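Local coordinates for protein carboxypeptidase Y inhibitor (Saccharomyces cerevisiae, PDB 1WPX) that inhibits the vacuolar serine protease carboxypeptidase Y specifically and potently, and belongs to the phosphatidylethanolamine-binding protein family, at residues 199-202 with 203-207. Residues are numbered along the deposited sequence; the frame is centred on the assembly and turned at random.
Sequences GKWA and KENNL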
ATOM      1  N   GLY B 199      -2.846 -25.323  18.587  1.00 44.37           N
ATOM      2  CA  GLY B 199      -1.946 -26.324  18.046  1.00 45.03           C
ATOM      3  C   GLY B 199      -2.231 -27.694  18.621  1.00 46.38           C
ATOM      4  O   GLY B 199      -2.428 -28.651  17.879  1.00 48.06           O
ATOM      5  N   LYS B 200      -2.249 -27.777  19.947  1.00 48.00           N
ATOM      6  CA  LYS B 200      -2.513 -29.020  20.665  1.00 50.26           C
ATOM      7  C   LYS B 200      -3.894 -29.580  20.312  1.00 50.45           C
ATOM      8  O   LYS B 200      -4.022 -30.726  19.867  1.00 50.50           O
ATOM      9  CB  LYS B 200      -2.445 -28.759  22.171  1.00 52.85           C
ATOM     10  CG  LYS B 200      -2.690 -29.973  23.050  1.00 56.76           C
ATOM     11  CD  LYS B 200      -1.567 -30.980  22.887  1.00 61.08           C
ATOM     12  CE  LYS B 200      -1.631 -32.078  23.936  1.00 61.75           C
ATOM     13  NZ  LYS B 200      -0.462 -32.995  23.795  1.00 62.98           N
ATOM     14  N   TRP B 201      -4.915 -28.752  20.512  1.00 48.85           N
ATOM     15  CA  TRP B 201      -6.303 -29.124  20.251  1.00 48.09           C
ATOM     16  C   TRP B 201      -6.593 -29.510  18.801  1.00 47.44           C
ATOM     17  O   TRP B 201      -7.338 -30.457  18.550  1.00 48.01           O
ATOM     18  CB  TRP B 201      -7.228 -27.974  20.658  1.00 46.83           C
ATOM     19  CG  TRP B 201      -8.677 -28.323  20.631  1.00 45.74           C
ATOM     20  CD1 TRP B 201      -9.348 -29.106  21.524  1.00 46.67           C
ATOM     21  CD2 TRP B 201      -9.648 -27.888  19.669  1.00 45.13           C
ATOM     22  NE1 TRP B 201     -10.680 -29.181  21.183  1.00 45.53           N
ATOM     23  CE2 TRP B 201     -10.890 -28.444  20.048  1.00 44.91           C
ATOM     24  CE3 TRP B 201      -9.591 -27.081  18.526  1.00 43.74           C
ATOM     25  CZ2 TRP B 201     -12.062 -28.220  19.323  1.00 43.81           C
ATOM     26  CZ3 TRP B 201     -10.757 -26.859  17.806  1.00 42.99           C
ATOM     27  CH2 TRP B 201     -11.976 -27.426  18.209  1.00 44.12           C
ATOM     28  N   ALA B 202      -6.017 -28.780  17.851  1.00 46.26           N
ATOM     29  CA  ALA B 202      -6.247 -29.064  16.439  1.00 46.34           C
ATOM     30  C   ALA B 202      -5.667 -30.410  16.025  1.00 46.89           C
ATOM     31  O   ALA B 202      -6.243 -31.114  15.194  1.00 46.23           O
ATOM     32  CB  ALA B 202      -5.656 -27.957  15.576  1.00 44.55           C
ATOM     33  N   LYS B 203      -4.526 -30.764  16.605  1.00 48.19           N
ATOM     34  CA  LYS B 203      -3.875 -32.026  16.284  1.00 49.36           C
ATOM     35  C   LYS B 203      -4.608 -33.237  16.836  1.00 48.67           C
ATOM     36  O   LYS B 203      -4.832 -34.207  16.114  1.00 47.86           O
ATOM     37  CB  LYS B 203      -2.432 -32.029  16.793  1.00 51.75           C
ATOM     38  CG  LYS B 203      -1.438 -31.460  15.801  1.00 56.63           C
ATOM     39  CD  LYS B 203      -1.398 -32.311  14.527  1.00 60.90           C
ATOM     40  CE  LYS B 203      -0.462 -31.716  13.467  1.00 62.93           C
ATOM     41  NZ  LYS B 203      -0.396 -32.542  12.220  1.00 63.62           N
ATOM     42  N   GLU B 204      -4.984 -33.190  18.109  1.00 48.18           N
ATOM     43  CA  GLU B 204      -5.680 -34.324  18.697  1.00 48.22           C
ATOM     44  C   GLU B 204      -7.070 -34.523  18.105  1.00 47.52           C
ATOM     45  O   GLU B 204      -7.750 -35.489  18.425  1.00 49.42           O
ATOM     46  CB  GLU B 204      -5.759 -34.190  20.229  1.00 48.61           C
ATOM     47  CG  GLU B 204      -6.409 -32.924  20.766  1.00 50.82           C
ATOM     48  CD  GLU B 204      -6.366 -32.855  22.295  1.00 51.74           C
ATOM     49  OE1 GLU B 204      -5.270 -33.020  22.874  1.00 51.83           O
ATOM     50  OE2 GLU B 204      -7.425 -32.632  22.918  1.00 51.89           O
ATOM     51  N   ASN B 205      -7.486 -33.618  17.227  1.00 45.88           N
ATOM     52  CA  ASN B 205      -8.795 -33.734  16.608  1.00 43.03           C
ATOM     53  C   ASN B 205      -8.712 -33.842  15.092  1.00 42.53           C
ATOM     54  O   ASN B 205      -9.713 -33.723  14.394  1.00 43.76           O
ATOM     55  CB  ASN B 205      -9.669 -32.549  17.013  1.00 42.58           C
ATOM     56  CG  ASN B 205     -10.156 -32.651  18.446  1.00 41.24           C
ATOM     57  OD1 ASN B 205     -10.907 -33.562  18.788  1.00 40.19           O
ATOM     58  ND2 ASN B 205      -9.728 -31.715  19.292  1.00 39.29           N
ATOM     59  N   ASN B 206      -7.507 -34.061  14.586  1.00 41.47           N
ATOM     60  CA  ASN B 206      -7.293 -34.215  13.158  1.00 41.90           C
ATOM     61  C   ASN B 206      -7.868 -33.110  12.288  1.00 40.72           C
ATOM     62  O   ASN B 206      -8.424 -33.390  11.230  1.00 40.40           O
ATOM     63  CB  ASN B 206      -7.872 -35.551  12.706  1.00 45.18           C
ATOM     64  CG  ASN B 206      -7.280 -36.720  13.462  1.00 49.24           C
ATOM     65  OD1 ASN B 206      -7.968 -37.702  13.743  1.00 50.95           O
ATOM     66  ND2 ASN B 206      -5.991 -36.627  13.789  1.00 50.95           N
ATOM     67  N   LEU B 207      -7.736 -31.858  12.718  1.00 40.34           N
ATOM     68  CA  LEU B 207      -8.249 -30.743  11.924  1.00 38.81           C
ATOM     69  C   LEU B 207      -7.181 -30.277  10.942  1.00 38.32           C
ATOM     70  O   LEU B 207      -5.994 -30.319  11.242  1.00 38.16           O
ATOM     71  CB  LEU B 207      -8.671 -29.583  12.826  1.00 37.62           C
ATOM     72  CG  LEU B 207      -9.676 -29.907  13.935  1.00 37.26           C
ATOM     73  CD1 LEU B 207     -10.253 -28.611  14.470  1.00 35.33           C
ATOM     74  CD2 LEU B 207     -10.788 -30.794  13.404  1.00 36.32           C
TER
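Trp201 and Asn205, four residues apart, form the buried side of a Schellman motif that ends helix 198-203 and leads the chain into strand 208-217 of this phosphatidylethanolamine-binding protein fold. Asn206 is the C-prime residue, its positive phi of 52° turning the backbone so that Leu207 N bonds back to Ala202 O at 3.0 Å, while Asn206 N closes on Lys203 O. Just before the reversal, Glu204 N still bonds to Lys200 O at 3.2 Å as in a regular helix.

The tightly packed side is the buried one, where Asn205 meets the indole. Asn205 CG stands anti to its own carbonyl carbon (chi1 -74°), which swings the amide back over the last turn: ND2 donates to Trp201 O at 2.8 Å and also sits above one face of the indole, offset toward the rim, with ring and amide planes 61° apart. ND2 and Trp201 NE1 are both donors and do not bond each other; Ser181 serves both, its OG bonded to Asn205 ND2 and its carbonyl oxygen to NE1. At the six-membered end of the indole, Leu207 CD1 comes within 3.8 Å of Trp201 CZ3. With Trp201 reduced to an alanine, Ser181 O would probably lose its indole donor and a gap would open beside Leu207 CD1 and the Asn205 amide.

The flank of Lys200 and Glu204 is the looser, solvent-facing side. Their charged ends make no salt bridge, Lys200 NZ lying 4.9 Å from Glu204 OE1, yet the carboxylate is tied down at its other oxygen, since Glu204 OE2 is hydrogen-bonded to Ser181 OG. Closer in, the Glu204 chain lies against the backbone, its CG 3.4 Å from Trp201 O.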